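Local coordinates for protein PA1221 (Pseudomonas aeruginosa, PDB 4DG8) that belongs to the ANL clan of AMP-binding enzymes, also carries a phosphopantetheine attachment site, and is seen here with adenosine monophosphate bound, at residues L23-V29 with T185-R191; I363-G367 with E387-R391. All coordinates share one frame. Residues are numbered along the deposited sequence.

Contact 1: L23-V29 with T185-R191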
loop_
_atom_site.group_PDB
_atom_site.type_symbol
_atom_site.label_atom_id
_atom_site.label_comp_id
_atom_site.label_asym_id
_atom_site.label_seq_id
_atom_site.Cartn_x
_atom_site.Cartn_y
_atom_site.Cartn_z
ATOM N N LEU A 23 13.456 16.412 -0.849
ATOM C CA LEU A 23 12.347 16.316 0.103
ATOM C C LEU A 23 11.836 17.687 0.551
ATOM O O LEU A 23 10.628 17.895 0.677
ATOM C CB LEU A 23 12.726 15.483 1.325
ATOM C CG LEU A 23 12.475 13.978 1.192
ATOM C CD1 LEU A 23 13.566 13.325 0.341
ATOM C CD2 LEU A 23 12.410 13.325 2.560
ATOM N N TYR A 24 12.753 18.621 0.789
ATOM C CA TYR A 24 12.382 19.944 1.293
ATOM C C TYR A 24 11.687 20.822 0.254
ATOM O O TYR A 24 11.279 21.946 0.556
ATOM C CB TYR A 24 13.598 20.651 1.900
ATOM C CG TYR A 24 14.212 19.803 2.974
ATOM C CD1 TYR A 24 13.542 19.602 4.176
ATOM C CD2 TYR A 24 15.425 19.157 2.776
ATOM C CE1 TYR A 24 14.072 18.809 5.164
ATOM C CE2 TYR A 24 15.968 18.344 3.761
ATOM C CZ TYR A 24 15.281 18.179 4.954
ATOM O OH TYR A 24 15.791 17.386 5.949
ATOM N N ALA A 25 11.576 20.317 -0.973
ATOM C CA ALA A 25 10.860 21.034 -2.025
ATOM C C ALA A 25 9.373 20.724 -1.943
ATOM O O ALA A 25 8.579 21.204 -2.746
ATOM C CB ALA A 25 11.399 20.664 -3.391
ATOM N N HIS A 26 9.001 19.911 -0.963
ATOM C CA HIS A 26 7.616 19.489 -0.825
ATOM C C HIS A 26 7.081 19.928 0.530
ATOM O O HIS A 26 7.825 19.985 1.500
ATOM C CB HIS A 26 7.514 17.969 -1.048
ATOM C CG HIS A 26 7.971 17.554 -2.412
ATOM N ND1 HIS A 26 7.118 17.495 -3.495
ATOM C CD2 HIS A 26 9.204 17.255 -2.887
ATOM C CE1 HIS A 26 7.798 17.130 -4.570
ATOM N NE2 HIS A 26 9.064 16.972 -4.228
ATOM N N PRO A 27 5.795 20.286 0.589
ATOM C CA PRO A 27 5.256 20.778 1.862
ATOM C C PRO A 27 4.950 19.602 2.787
ATOM O O PRO A 27 4.839 18.462 2.310
ATOM C CB PRO A 27 3.971 21.497 1.434
ATOM C CG PRO A 27 3.468 20.612 0.258
ATOM C CD PRO A 27 4.748 20.145 -0.446
ATOM N N THR A 28 4.841 19.850 4.089
ATOM C CA THR A 28 4.367 18.795 4.983
ATOM C C THR A 28 2.899 18.483 4.641
ATOM O O THR A 28 2.223 19.281 3.985
ATOM C CB THR A 28 4.477 19.198 6.465
ATOM O OG1 THR A 28 3.481 20.187 6.753
ATOM C CG2 THR A 28 5.890 19.747 6.806
ATOM N N VAL A 29 2.413 17.312 5.045
ATOM C CA VAL A 29 1.006 16.986 4.816
ATOM C C VAL A 29 0.093 17.993 5.528
ATOM O O VAL A 29 -0.961 18.346 5.028
ATOM C CB VAL A 29 0.657 15.573 5.312
ATOM C CG1 VAL A 29 -0.828 15.331 5.200
ATOM C CG2 VAL A 29 1.431 14.521 4.527
ATOM N N THR A 185 7.668 9.435 4.671
ATOM C CA THR A 185 7.934 10.791 5.095
ATOM C C THR A 185 6.736 11.648 4.642
ATOM O O THR A 185 5.993 11.236 3.761
ATOM C CB THR A 185 9.237 11.178 4.390
ATOM O OG1 THR A 185 10.170 11.763 5.301
ATOM C CG2 THR A 185 8.984 12.023 3.186
ATOM N N HIS A 186 6.483 12.774 5.304
ATOM C CA HIS A 186 5.521 13.764 4.800
ATOM C C HIS A 186 5.742 14.119 3.303
ATOM O O HIS A 186 4.787 14.165 2.502
ATOM C CB HIS A 186 5.561 15.045 5.657
ATOM C CG HIS A 186 4.767 14.962 6.932
ATOM N ND1 HIS A 186 3.627 15.713 7.144
ATOM C CD2 HIS A 186 4.969 14.250 8.071
ATOM C CE1 HIS A 186 3.145 15.448 8.352
ATOM N NE2 HIS A 186 3.933 14.552 8.929
ATOM N N ALA A 187 6.999 14.368 2.935
ATOM C CA ALA A 187 7.361 14.641 1.544
ATOM C C ALA A 187 6.971 13.537 0.572
ATOM O O ALA A 187 6.583 13.826 -0.553
ATOM C CB ALA A 187 8.855 14.931 1.414
ATOM N N GLY A 188 7.101 12.277 0.977
ATOM C CA GLY A 188 6.764 11.174 0.089
ATOM C C GLY A 188 5.291 11.251 -0.278
ATOM O O GLY A 188 4.880 11.019 -1.438
ATOM N N ILE A 189 4.488 11.625 0.717
ATOM C CA ILE A 189 3.049 11.786 0.517
ATOM C C ILE A 189 2.669 12.994 -0.334
ATOM O O ILE A 189 1.851 12.860 -1.265
ATOM C CB ILE A 189 2.298 11.900 1.864
ATOM C CG1 ILE A 189 2.516 10.634 2.695
ATOM C CG2 ILE A 189 0.817 12.105 1.601
ATOM C CD1 ILE A 189 1.864 10.685 4.070
ATOM N N THR A 190 3.221 14.172 -0.009
ATOM C CA THR A 190 2.843 15.377 -0.756
ATOM C C THR A 190 3.415 15.333 -2.182
ATOM O O THR A 190 2.775 15.813 -3.114
ATOM C CB THR A 190 3.217 16.714 -0.039
ATOM O OG1 THR A 190 4.630 16.780 0.155
ATOM C CG2 THR A 190 2.506 16.830 1.328
ATOM N N ARG A 191 4.589 14.723 -2.363
ATOM C CA ARG A 191 5.139 14.551 -3.711
ATOM C C ARG A 191 4.252 13.585 -4.491
ATOM O O ARG A 191 3.995 13.803 -5.676
ATOM C CB ARG A 191 6.615 14.110 -3.715
ATOM C CG ARG A 191 6.873 12.575 -3.572
ATOM C CD ARG A 191 6.670 11.890 -4.932
ATOM N NE ARG A 191 7.380 10.621 -5.108
ATOM C CZ ARG A 191 6.986 9.456 -4.589
ATOM N NH1 ARG A 191 5.908 9.387 -3.808
ATOM N NH2 ARG A 191 7.686 8.356 -4.826
HETATM O O HOH W 1 4.598 18.024 -3.475
#
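The N-terminal loop of this ANL-clan protein crosses the first turns of helix 186-193, which directly follows strand 180-185 of the seven-stranded mixed sheet. Residues 23-25 form a short 3-10 turn, closed by His26 N donating to Leu23 O at 3.1 Å. The chain then runs extended to Thr28, the N-cap of helix 29-39, where OG1 caps the backbone N of Ala31. Two CA pairs fix the register: His26 with Ala187 (5.4 Å) and Thr28 with His186 (5.2 Å). The segments bury 494 Å² between them.

Two hydrogen bonds tie the segments together, each joining a backbone group of 23-29 to a side chain of 185-191. Thr190 OG1 donates to Pro27 O at 2.7 Å, and Val29 N donates to His186 ND1 at 2.9 Å with an N-H...acceptor angle of 151°. The second bond lies near the imidazole plane, so ND1 accepts along the ring edge.

Apolar packing occupies both ends of the crossing. Leu23 CG reaches Ala187 CB at 3.7 Å, and Val29 CG2 meets Ile189 CB at 3.8 Å; Trp223 of helix 217-226 touches both Val29 and Ile189. The guanidinium of Arg191 leads away from the loop to Asn314 O, Thr315 O and Thr342 OG1, but Arg191 CB sits 3.6 Å from the His26 ring centroid, 23° off the normal, a CH-pi contact. While His26 NE2 is hydrogen-bonded to Leu20 O, His26 ND1 lies 2.6 Å from a water that donates weakly to Thr190 O at 2.9 Å.

Contact 2: I363-G367 with E387-R391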
loop_
_atom_site.group_PDB
_atom_site.type_symbol
_atom_site.label_atom_id
_atom_site.label_comp_id
_atom_site.label_asym_id
_atom_site.label_seq_id
_atom_site.Cartn_x
_atom_site.Cartn_y
_atom_site.Cartn_z
ATOM N N ILE A 363 15.443 -1.651 -11.899
ATOM C CA ILE A 363 14.915 -0.322 -11.623
ATOM C C ILE A 363 15.509 0.227 -10.330
ATOM O O ILE A 363 15.524 -0.450 -9.301
ATOM C CB ILE A 363 13.382 -0.332 -11.505
ATOM C CG1 ILE A 363 12.728 -0.751 -12.821
ATOM C CG2 ILE A 363 12.858 1.046 -11.118
ATOM C CD1 ILE A 363 11.196 -0.908 -12.682
ATOM N N VAL A 364 16.016 1.453 -10.403
ATOM C CA VAL A 364 16.557 2.156 -9.248
ATOM C C VAL A 364 15.854 3.501 -9.124
ATOM O O VAL A 364 15.743 4.237 -10.099
ATOM C CB VAL A 364 18.067 2.414 -9.420
ATOM C CG1 VAL A 364 18.600 3.216 -8.248
ATOM C CG2 VAL A 364 18.816 1.086 -9.588
ATOM N N ALA A 365 15.383 3.816 -7.924
ATOM C CA ALA A 365 14.563 4.998 -7.713
ATOM C C ALA A 365 15.298 6.023 -6.873
ATOM O O ALA A 365 16.011 5.677 -5.935
ATOM C CB ALA A 365 13.246 4.618 -7.037
ATOM N N PHE A 366 15.103 7.286 -7.216
ATOM C CA PHE A 366 15.684 8.409 -6.499
ATOM C C PHE A 366 14.570 9.374 -6.160
ATOM O O PHE A 366 13.504 9.372 -6.796
ATOM C CB PHE A 366 16.650 9.195 -7.405
ATOM C CG PHE A 366 17.784 8.394 -7.959
ATOM C CD1 PHE A 366 19.031 8.435 -7.357
ATOM C CD2 PHE A 366 17.628 7.651 -9.125
ATOM C CE1 PHE A 366 20.105 7.713 -7.880
ATOM C CE2 PHE A 366 18.688 6.932 -9.661
ATOM C CZ PHE A 366 19.934 6.958 -9.038
ATOM N N GLY A 367 14.860 10.279 -5.235
ATOM C CA GLY A 367 13.970 11.400 -5.026
ATOM C C GLY A 367 13.149 11.450 -3.761
ATOM O O GLY A 367 13.443 10.795 -2.743
ATOM N N GLU A 387 23.987 5.483 -2.128
ATOM C CA GLU A 387 24.243 6.593 -3.029
ATOM C C GLU A 387 24.731 6.104 -4.389
ATOM O O GLU A 387 25.643 5.289 -4.477
ATOM C CB GLU A 387 25.213 7.602 -2.409
ATOM C CG GLU A 387 24.549 8.509 -1.377
ATOM C CD GLU A 387 25.310 9.806 -1.160
ATOM O OE1 GLU A 387 26.560 9.770 -1.163
ATOM O OE2 GLU A 387 24.656 10.860 -0.997
ATOM N N LEU A 388 24.085 6.584 -5.446
ATOM C CA LEU A 388 24.437 6.213 -6.812
ATOM C C LEU A 388 24.416 7.462 -7.678
ATOM O O LEU A 388 23.746 8.436 -7.344
ATOM C CB LEU A 388 23.441 5.191 -7.362
ATOM C CG LEU A 388 23.522 3.793 -6.757
ATOM C CD1 LEU A 388 22.357 2.958 -7.237
ATOM C CD2 LEU A 388 24.855 3.123 -7.101
ATOM N N PRO A 389 25.168 7.451 -8.786
ATOM C CA PRO A 389 25.194 8.616 -9.676
ATOM C C PRO A 389 23.867 8.837 -10.404
ATOM O O PRO A 389 23.322 7.914 -11.026
ATOM C CB PRO A 389 26.285 8.256 -10.692
ATOM C CG PRO A 389 27.113 7.199 -10.014
ATOM C CD PRO A 389 26.127 6.417 -9.201
ATOM N N TYR A 390 23.367 10.066 -10.341
ATOM C CA TYR A 390 22.230 10.479 -11.148
ATOM C C TYR A 390 22.569 11.820 -11.786
ATOM O O TYR A 390 22.920 12.780 -11.089
ATOM C CB TYR A 390 20.938 10.584 -10.327
ATOM C CG TYR A 390 19.767 11.007 -11.189
ATOM C CD1 TYR A 390 19.217 10.129 -12.115
ATOM C CD2 TYR A 390 19.239 12.295 -11.110
ATOM C CE1 TYR A 390 18.167 10.505 -12.924
ATOM C CE2 TYR A 390 18.180 12.682 -11.920
ATOM C CZ TYR A 390 17.644 11.781 -12.826
ATOM O OH TYR A 390 16.585 12.142 -13.639
ATOM N N ARG A 391 22.452 11.886 -13.107
ATOM C CA ARG A 391 22.995 13.009 -13.847
ATOM C C ARG A 391 24.451 13.123 -13.434
ATOM O O ARG A 391 25.226 12.185 -13.616
ATOM C CB ARG A 391 22.235 14.300 -13.537
ATOM C CG ARG A 391 20.741 14.208 -13.800
ATOM C CD ARG A 391 20.469 13.677 -15.197
ATOM N NE ARG A 391 19.043 13.512 -15.468
ATOM C CZ ARG A 391 18.278 14.428 -16.058
ATOM N NH1 ARG A 391 18.804 15.586 -16.443
ATOM N NH2 ARG A 391 16.989 14.187 -16.267
#
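Apolar contacts carry most of this small interface, which buries 200 Å² in all. Val364 CG1 meets Leu388 CD1 at 3.9 Å, and Phe366 CE1 lies 4.2 Å from Leu388 CB. Val364, Phe366, Leu388 and Tyr390 all direct their CA-to-CB bonds toward the other segment, and these side chains fill the gap between the short strand segments 363-367 and 387-390, whose axes approach no closer than 9.4 Å.

That spacing and the 87° between the directions of these segments rule out a ladder here. Strands 361-367 and 385-390 instead each pair antiparallel with strand 393-406 in a branched or curled five-stranded sheet, and the contact packs one arm across the other. Leu395 touches both Phe366 and Tyr390, while Leu347 of strand 342-347 touches both Val364 and Leu388, so neighbouring strands extend the same apolar cluster.

Aromatic contacts centre on Phe366. Tyr390 CB stands over one face of its ring, 4.0 Å from the centroid and 17° off the normal, a CH-pi arrangement. The two rings meet obliquely, centroids 5.1 Å apart and planes at 37°. At the ring edge, Phe366 CE1 comes within 3.8 Å of the carbonyl oxygen Leu388 O.

Overall arrangement
Contacts 1 and 2 come in series along the chain, contact 1 closing before contact 2 opens; their centres are about 18 Å apart, and they meet where Leu23 CD1 packs against Gly367 O at 4.0 Å. They sit by different sheets: contact 1 packs on helix 186-193, which follows a strand of the seven-stranded mixed sheet, whereas contact 2 lies within the antiparallel sheet. Strand 180-185 pairs with 373-374, shortly after 361-367, so the chain itself links the two sheets. The N-terminal loop also reaches toward contact 2, where His26 touches Ala368 and Tyr390 touches Leu21. The bound AMP lies about 11 Å from the Arg191 side chain and about 12 Å from that of Val364, placing both contacts beyond its immediate surroundings.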